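Local coordinates for protein laminin subunit ALPHA-1 (Mus musculus, PDB 2JD4) that forms part of the laminin-111 heterotrimer of basement membranes, its LG4-5 domain pair binding metal ions and probably helping to hold the network at the cell surface, at residues R42-T53 with G103-K114. The protein carries 4 engineered substitutions. Residues are numbered along the deposited sequence; the frame is centred on the assembly and turned at random.
Sequences RKRLQVQLSIRT and GKWHTVKTEYIK
Chi1 of W105 (-74°, CG anti to the carbonyl carbon) swings its indole against R52, so that R52 CB lies over the six-membered ring; R52 chi1 (177°) sets its own CG 3.4 Å from G103 O. That CH-pi contact puts R52 CB 3.7 Å from the ring centroid of W105; the broad indole suits an aliphatic stem, while the guanidinium bonds onward to Y194 O. Strands 44-53 and 106-113 run antiparallel, and paired backbone bonds join L45 to Y112, V47 to T110, L49 to V108 and I51 to H106. Beta-branched V47, V108 and I51 suit extended backbone and point into the sandwich of the laminin G domain, where I51 CG2 meets V108 CG2 at 4.1 Å. T110 sets OG1 3.6 Å from V47 CB. At the far end the Y112 ring has L45 CB at its edge, 3.9 Å from CD2, K43 O over one face, and its OH 3.0 Å from R42 O. A leucine at Y112 would probably leave a gap beside L45 and deprive the R42-K43 backbone of its aromatic neighbour. The chemistry thus implies a largely apolar inner face toward strand 58-64, its buried T110 hydroxyl satisfied by Y61, backed by a mostly polar outer one carrying Q46, Q48 and K109.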
ATOM      1  N   ARG A  42     -30.957 -12.436  -6.395  1.00 28.37           N
ATOM      2  CA  ARG A  42     -32.022 -11.501  -6.755  1.00 28.86           C
ATOM      3  C   ARG A  42     -32.776 -10.919  -5.559  1.00 29.37           C
ATOM      4  O   ARG A  42     -32.993  -9.707  -5.479  1.00 29.63           O
ATOM      5  CB  ARG A  42     -33.013 -12.179  -7.704  1.00 28.77           C
ATOM      6  CG  ARG A  42     -32.453 -12.441  -9.102  1.00 28.47           C
ATOM      7  CD  ARG A  42     -33.446 -13.213  -9.949  1.00 32.39           C
ATOM      8  NE  ARG A  42     -33.651 -14.568  -9.440  1.00 33.79           N
ATOM      9  CZ  ARG A  42     -34.497 -15.443  -9.970  1.00 38.89           C
ATOM     10  NH1 ARG A  42     -35.224 -15.104 -11.027  1.00 40.57           N
ATOM     11  NH2 ARG A  42     -34.614 -16.657  -9.450  1.00 37.10           N
ATOM     12  N   LYS A  43     -33.166 -11.777  -4.625  1.00 28.89           N
ATOM     13  CA  LYS A  43     -33.910 -11.329  -3.455  1.00 29.49           C
ATOM     14  C   LYS A  43     -33.114 -11.414  -2.164  1.00 29.93           C
ATOM     15  O   LYS A  43     -33.602 -11.034  -1.102  1.00 29.81           O
ATOM     16  CB  LYS A  43     -35.194 -12.155  -3.312  1.00 34.78           C
ATOM     17  CG  LYS A  43     -36.284 -11.814  -4.319  1.00 37.71           C
ATOM     18  CD  LYS A  43     -36.874 -10.436  -4.034  1.00 45.13           C
ATOM     19  CE  LYS A  43     -37.995 -10.094  -5.006  1.00 48.62           C
ATOM     20  NZ  LYS A  43     -39.119 -11.062  -4.913  1.00 51.92           N
ATOM     21  N   ARG A  44     -31.884 -11.906  -2.246  1.00 31.00           N
ATOM     22  CA  ARG A  44     -31.072 -12.035  -1.046  1.00 30.53           C
ATOM     23  C   ARG A  44     -29.585 -12.155  -1.353  1.00 28.53           C
ATOM     24  O   ARG A  44     -29.174 -12.967  -2.183  1.00 26.02           O
ATOM     25  CB  ARG A  44     -31.539 -13.254  -0.243  1.00 36.01           C
ATOM     26  CG  ARG A  44     -30.729 -13.553   1.008  1.00 40.32           C
ATOM     27  CD  ARG A  44     -31.411 -14.625   1.847  1.00 48.73           C
ATOM     28  NE  ARG A  44     -31.570 -15.887   1.129  1.00 53.52           N
ATOM     29  CZ  ARG A  44     -30.571 -16.716   0.841  1.00 57.98           C
ATOM     30  NH1 ARG A  44     -29.333 -16.416   1.211  1.00 61.32           N
ATOM     31  NH2 ARG A  44     -30.808 -17.847   0.188  1.00 57.09           N
ATOM     32  N   LEU A  45     -28.789 -11.325  -0.685  1.00 28.96           N
ATOM     33  CA  LEU A  45     -27.340 -11.343  -0.854  1.00 26.33           C
ATOM     34  C   LEU A  45     -26.681 -11.276   0.515  1.00 26.34           C
ATOM     35  O   LEU A  45     -26.664 -10.223   1.152  1.00 27.14           O
ATOM     36  CB  LEU A  45     -26.871 -10.156  -1.707  1.00 25.84           C
ATOM     37  CG  LEU A  45     -25.350  -9.993  -1.869  1.00 26.52           C
ATOM     38  CD1 LEU A  45     -24.783 -11.151  -2.684  1.00 21.59           C
ATOM     39  CD2 LEU A  45     -25.035  -8.661  -2.544  1.00 24.36           C
ATOM     40  N   GLN A  46     -26.162 -12.408   0.978  1.00 26.34           N
ATOM     41  CA  GLN A  46     -25.481 -12.455   2.265  1.00 25.43           C
ATOM     42  C   GLN A  46     -24.046 -12.892   2.039  1.00 25.45           C
ATOM     43  O   GLN A  46     -23.791 -13.999   1.562  1.00 22.78           O
ATOM     44  CB  GLN A  46     -26.145 -13.439   3.231  1.00 26.69           C
ATOM     45  CG  GLN A  46     -25.383 -13.555   4.558  1.00 34.76           C
ATOM     46  CD  GLN A  46     -25.888 -14.681   5.455  1.00 42.15           C
ATOM     47  OE1 GLN A  46     -27.008 -14.632   5.974  1.00 46.77           O
ATOM     48  NE2 GLN A  46     -25.060 -15.707   5.637  1.00 38.79           N
ATOM     49  N   VAL A  47     -23.112 -12.018   2.383  1.00 24.32           N
ATOM     50  CA  VAL A  47     -21.702 -12.320   2.216  1.00 23.01           C
ATOM     51  C   VAL A  47     -20.997 -12.309   3.566  1.00 25.45           C
ATOM     52  O   VAL A  47     -21.183 -11.395   4.377  1.00 26.19           O
ATOM     53  CB  VAL A  47     -21.016 -11.292   1.292  1.00 25.43           C
ATOM     54  CG1 VAL A  47     -19.545 -11.655   1.103  1.00 23.96           C
ATOM     55  CG2 VAL A  47     -21.728 -11.241  -0.058  1.00 28.59           C
ATOM     56  N   GLN A  48     -20.197 -13.336   3.812  1.00 20.37           N
ATOM     57  CA  GLN A  48     -19.447 -13.424   5.052  1.00 21.55           C
ATOM     58  C   GLN A  48     -17.996 -13.708   4.685  1.00 20.10           C
ATOM     59  O   GLN A  48     -17.718 -14.572   3.853  1.00 17.75           O
ATOM     60  CB  GLN A  48     -20.000 -14.545   5.937  1.00 22.38           C
ATOM     61  CG  GLN A  48     -19.471 -14.526   7.355  1.00 31.71           C
ATOM     62  CD  GLN A  48     -20.081 -15.621   8.214  1.00 38.62           C
ATOM     63  OE1 GLN A  48     -21.300 -15.807   8.226  1.00 41.75           O
ATOM     64  NE2 GLN A  48     -19.236 -16.348   8.940  1.00 38.44           N
ATOM     65  N   LEU A  49     -17.076 -12.972   5.303  1.00 20.82           N
ATOM     66  CA  LEU A  49     -15.651 -13.141   5.026  1.00 20.07           C
ATOM     67  C   LEU A  49     -14.830 -12.692   6.225  1.00 19.75           C
ATOM     68  O   LEU A  49     -15.359 -12.093   7.148  1.00 20.99           O
ATOM     69  CB  LEU A  49     -15.263 -12.331   3.782  1.00 15.92           C
ATOM     70  CG  LEU A  49     -15.527 -10.821   3.772  1.00 20.54           C
ATOM     71  CD1 LEU A  49     -14.379 -10.091   4.464  1.00 18.54           C
ATOM     72  CD2 LEU A  49     -15.667 -10.335   2.341  1.00 18.41           C
ATOM     73  N   SER A  50     -13.539 -13.008   6.223  1.00 21.71           N
ATOM     74  CA  SER A  50     -12.653 -12.599   7.312  1.00 22.43           C
ATOM     75  C   SER A  50     -11.595 -11.703   6.682  1.00 20.18           C
ATOM     76  O   SER A  50     -11.115 -11.982   5.584  1.00 17.08           O
ATOM     77  CB  SER A  50     -12.000 -13.818   7.978  1.00 27.51           C
ATOM     78  OG  SER A  50     -11.217 -14.551   7.050  1.00 32.58           O
ATOM     79  N   ILE A  51     -11.236 -10.625   7.370  1.00 19.76           N
ATOM     80  CA  ILE A  51     -10.266  -9.692   6.829  1.00 18.70           C
ATOM     81  C   ILE A  51      -9.284  -9.184   7.876  1.00 17.62           C
ATOM     82  O   ILE A  51      -9.602  -9.102   9.060  1.00 19.54           O
ATOM     83  CB  ILE A  51     -11.006  -8.504   6.168  1.00 19.51           C
ATOM     84  CG1 ILE A  51     -10.026  -7.617   5.395  1.00 17.01           C
ATOM     85  CG2 ILE A  51     -11.749  -7.709   7.231  1.00 19.99           C
ATOM     86  CD1 ILE A  51     -10.717  -6.639   4.455  1.00 22.46           C
ATOM     87  N   ARG A  52      -8.076  -8.867   7.422  1.00 15.85           N
ATOM     88  CA  ARG A  52      -7.011  -8.360   8.283  1.00 16.57           C
ATOM     89  C   ARG A  52      -6.297  -7.263   7.492  1.00 15.98           C
ATOM     90  O   ARG A  52      -5.809  -7.515   6.387  1.00 13.20           O
ATOM     91  CB  ARG A  52      -6.030  -9.479   8.620  1.00 15.69           C
ATOM     92  CG  ARG A  52      -4.862  -9.024   9.452  1.00 19.48           C
ATOM     93  CD  ARG A  52      -3.577  -9.471   8.796  1.00 29.33           C
ATOM     94  NE  ARG A  52      -3.063 -10.683   9.392  1.00 26.33           N
ATOM     95  CZ  ARG A  52      -2.061 -11.393   8.891  1.00 24.91           C
ATOM     96  NH1 ARG A  52      -1.464 -11.015   7.766  1.00 21.72           N
ATOM     97  NH2 ARG A  52      -1.657 -12.478   9.526  1.00 19.19           N
ATOM     98  N   THR A  53      -6.207  -6.066   8.062  1.00 18.03           N
ATOM     99  CA  THR A  53      -5.597  -4.946   7.342  1.00 19.19           C
ATOM    100  C   THR A  53      -5.125  -3.768   8.208  1.00 19.02           C
ATOM    101  O   THR A  53      -5.547  -3.607   9.350  1.00 16.60           O
ATOM    102  CB  THR A  53      -6.611  -4.400   6.316  1.00 19.31           C
ATOM    103  OG1 THR A  53      -6.030  -3.327   5.570  1.00 19.81           O
ATOM    104  CG2 THR A  53      -7.864  -3.898   7.036  1.00 15.63           C
ATOM    105  N   GLY A 103      -4.868  -4.405  12.121  1.00 20.55           N
ATOM    106  CA  GLY A 103      -3.992  -5.529  11.827  1.00 23.21           C
ATOM    107  C   GLY A 103      -4.399  -6.854  12.448  1.00 23.06           C
ATOM    108  O   GLY A 103      -3.633  -7.817  12.422  1.00 22.69           O
ATOM    109  N   LYS A 104      -5.594  -6.909  13.022  1.00 23.04           N
ATOM    110  CA  LYS A 104      -6.081  -8.145  13.622  1.00 22.71           C
ATOM    111  C   LYS A 104      -7.224  -8.683  12.766  1.00 22.51           C
ATOM    112  O   LYS A 104      -7.905  -7.921  12.079  1.00 19.65           O
ATOM    113  CB  LYS A 104      -6.560  -7.892  15.053  1.00 27.60           C
ATOM    114  CG  LYS A 104      -5.442  -7.498  16.016  1.00 32.53           C
ATOM    115  CD  LYS A 104      -5.996  -7.178  17.395  1.00 37.87           C
ATOM    116  CE  LYS A 104      -4.881  -6.944  18.405  1.00 42.12           C
ATOM    117  NZ  LYS A 104      -4.035  -5.774  18.050  1.00 43.88           N
ATOM    118  N   TRP A 105      -7.427  -9.995  12.800  1.00 22.70           N
ATOM    119  CA  TRP A 105      -8.490 -10.614  12.011  1.00 22.38           C
ATOM    120  C   TRP A 105      -9.890 -10.232  12.484  1.00 23.38           C
ATOM    121  O   TRP A 105     -10.175 -10.224  13.681  1.00 22.26           O
ATOM    122  CB  TRP A 105      -8.361 -12.139  12.035  1.00 21.96           C
ATOM    123  CG  TRP A 105      -7.234 -12.665  11.198  1.00 20.26           C
ATOM    124  CD1 TRP A 105      -5.995 -13.061  11.630  1.00 23.39           C
ATOM    125  CD2 TRP A 105      -7.237 -12.833   9.778  1.00 18.33           C
ATOM    126  NE1 TRP A 105      -5.229 -13.467  10.556  1.00 20.58           N
ATOM    127  CE2 TRP A 105      -5.968 -13.336   9.409  1.00 18.77           C
ATOM    128  CE3 TRP A 105      -8.192 -12.605   8.776  1.00 19.56           C
ATOM    129  CZ2 TRP A 105      -5.631 -13.616   8.081  1.00 21.40           C
ATOM    130  CZ3 TRP A 105      -7.856 -12.881   7.457  1.00 22.54           C
ATOM    131  CH2 TRP A 105      -6.583 -13.384   7.122  1.00 23.61           C
ATOM    132  N   HIS A 106     -10.759  -9.922  11.528  1.00 22.13           N
ATOM    133  CA  HIS A 106     -12.142  -9.560  11.820  1.00 22.98           C
ATOM    134  C   HIS A 106     -13.071 -10.363  10.917  1.00 22.82           C
ATOM    135  O   HIS A 106     -12.698 -10.730   9.802  1.00 26.06           O
ATOM    136  CB  HIS A 106     -12.378  -8.072  11.549  1.00 22.16           C
ATOM    137  CG  HIS A 106     -11.533  -7.159  12.380  1.00 24.75           C
ATOM    138  ND1 HIS A 106     -11.709  -7.013  13.740  1.00 21.85           N
ATOM    139  CD2 HIS A 106     -10.508  -6.340  12.042  1.00 22.62           C
ATOM    140  CE1 HIS A 106     -10.827  -6.144  14.203  1.00 27.45           C
ATOM    141  NE2 HIS A 106     -10.087  -5.722  13.194  1.00 25.00           N
ATOM    142  N   THR A 107     -14.275 -10.643  11.398  1.00 20.84           N
ATOM    143  CA  THR A 107     -15.255 -11.353  10.591  1.00 20.31           C
ATOM    144  C   THR A 107     -16.240 -10.277  10.147  1.00 21.90           C
ATOM    145  O   THR A 107     -16.649  -9.438  10.948  1.00 23.70           O
ATOM    146  CB  THR A 107     -15.993 -12.432  11.403  1.00 22.34           C
ATOM    147  OG1 THR A 107     -16.691 -11.816  12.490  1.00 30.44           O
ATOM    148  CG2 THR A 107     -15.002 -13.446  11.951  1.00 18.28           C
ATOM    149  N   VAL A 108     -16.600 -10.289   8.870  1.00 19.10           N
ATOM    150  CA  VAL A 108     -17.513  -9.288   8.329  1.00 19.74           C
ATOM    151  C   VAL A 108     -18.674  -9.934   7.593  1.00 20.89           C
ATOM    152  O   VAL A 108     -18.505 -10.935   6.906  1.00 19.44           O
ATOM    153  CB  VAL A 108     -16.773  -8.348   7.354  1.00 18.82           C
ATOM    154  CG1 VAL A 108     -17.767  -7.408   6.674  1.00 23.12           C
ATOM    155  CG2 VAL A 108     -15.708  -7.549   8.118  1.00 18.73           C
ATOM    156  N   LYS A 109     -19.859  -9.357   7.746  1.00 20.95           N
ATOM    157  CA  LYS A 109     -21.041  -9.876   7.084  1.00 21.83           C
ATOM    158  C   LYS A 109     -21.869  -8.720   6.526  1.00 23.44           C
ATOM    159  O   LYS A 109     -22.095  -7.727   7.214  1.00 24.97           O
ATOM    160  CB  LYS A 109     -21.885 -10.685   8.078  1.00 25.83           C
ATOM    161  CG  LYS A 109     -23.108 -11.348   7.461  1.00 36.52           C
ATOM    162  CD  LYS A 109     -24.147 -11.694   8.526  1.00 40.75           C
ATOM    163  CE  LYS A 109     -23.590 -12.597   9.612  1.00 44.09           C
ATOM    164  NZ  LYS A 109     -24.615 -12.854  10.670  1.00 45.86           N
ATOM    165  N   THR A 110     -22.292  -8.835   5.270  1.00 22.05           N
ATOM    166  CA  THR A 110     -23.125  -7.811   4.654  1.00 23.60           C
ATOM    167  C   THR A 110     -24.388  -8.534   4.214  1.00 25.71           C
ATOM    168  O   THR A 110     -24.319  -9.594   3.590  1.00 24.79           O
ATOM    169  CB  THR A 110     -22.445  -7.138   3.433  1.00 22.68           C
ATOM    170  OG1 THR A 110     -22.206  -8.105   2.405  1.00 19.82           O
ATOM    171  CG2 THR A 110     -21.123  -6.499   3.846  1.00 23.45           C
ATOM    172  N   GLU A 111     -25.542  -7.965   4.539  1.00 23.31           N
ATOM    173  CA  GLU A 111     -26.792  -8.618   4.199  1.00 22.77           C
ATOM    174  C   GLU A 111     -27.904  -7.774   3.620  1.00 21.38           C
ATOM    175  O   GLU A 111     -28.336  -6.799   4.220  1.00 24.48           O
ATOM    176  CB  GLU A 111     -27.356  -9.334   5.423  1.00 21.33           C
ATOM    177  CG  GLU A 111     -26.709 -10.653   5.750  1.00 31.38           C
ATOM    178  CD  GLU A 111     -27.408 -11.349   6.896  1.00 35.89           C
ATOM    179  OE1 GLU A 111     -26.895 -11.285   8.035  1.00 39.77           O
ATOM    180  OE2 GLU A 111     -28.481 -11.942   6.656  1.00 35.80           O
ATOM    181  N   TYR A 112     -28.354  -8.183   2.441  1.00 21.97           N
ATOM    182  CA  TYR A 112     -29.476  -7.565   1.760  1.00 23.46           C
ATOM    183  C   TYR A 112     -30.496  -8.698   1.736  1.00 26.75           C
ATOM    184  O   TYR A 112     -30.238  -9.754   1.160  1.00 26.30           O
ATOM    185  CB  TYR A 112     -29.118  -7.182   0.326  1.00 23.08           C
ATOM    186  CG  TYR A 112     -30.287  -7.282  -0.643  1.00 25.57           C
ATOM    187  CD1 TYR A 112     -31.500  -6.636  -0.384  1.00 25.82           C
ATOM    188  CD2 TYR A 112     -30.182  -8.035  -1.813  1.00 25.99           C
ATOM    189  CE1 TYR A 112     -32.585  -6.748  -1.272  1.00 28.14           C
ATOM    190  CE2 TYR A 112     -31.255  -8.152  -2.707  1.00 24.75           C
ATOM    191  CZ  TYR A 112     -32.453  -7.508  -2.429  1.00 28.33           C
ATOM    192  OH  TYR A 112     -33.511  -7.632  -3.306  1.00 26.00           O
ATOM    193  N   ILE A 113     -31.635  -8.507   2.386  1.00 28.64           N
ATOM    194  CA  ILE A 113     -32.649  -9.547   2.381  1.00 32.41           C
ATOM    195  C   ILE A 113     -34.047  -8.938   2.449  1.00 32.82           C
ATOM    196  O   ILE A 113     -34.368  -8.177   3.363  1.00 33.44           O
ATOM    197  CB  ILE A 113     -32.422 -10.552   3.539  1.00 32.25           C
ATOM    198  CG1 ILE A 113     -33.400 -11.722   3.407  1.00 36.39           C
ATOM    199  CG2 ILE A 113     -32.566  -9.859   4.881  1.00 35.03           C
ATOM    200  CD1 ILE A 113     -33.114 -12.863   4.354  1.00 39.72           C
ATOM    201  N   LYS A 114     -34.854  -9.256   1.445  1.00 35.51           N
ATOM    202  CA  LYS A 114     -36.222  -8.756   1.337  1.00 37.64           C
ATOM    203  C   LYS A 114     -36.250  -7.249   1.079  1.00 36.67           C
ATOM    204  O   LYS A 114     -35.925  -6.789  -0.019  1.00 39.92           O
ATOM    205  CB  LYS A 114     -37.014  -9.089   2.607  1.00 38.20           C
ATOM    206  CG  LYS A 114     -37.170 -10.580   2.906  1.00 43.00           C
ATOM    207  CD  LYS A 114     -37.976 -11.327   1.845  1.00 45.57           C
ATOM    208  CE  LYS A 114     -37.159 -11.616   0.587  1.00 50.88           C
ATOM    209  NZ  LYS A 114     -37.897 -12.455  -0.409  1.00 52.62           N
TER
HETATM  210  O   HOH W   1      -7.415  -5.791  10.531  1.00 22.69           O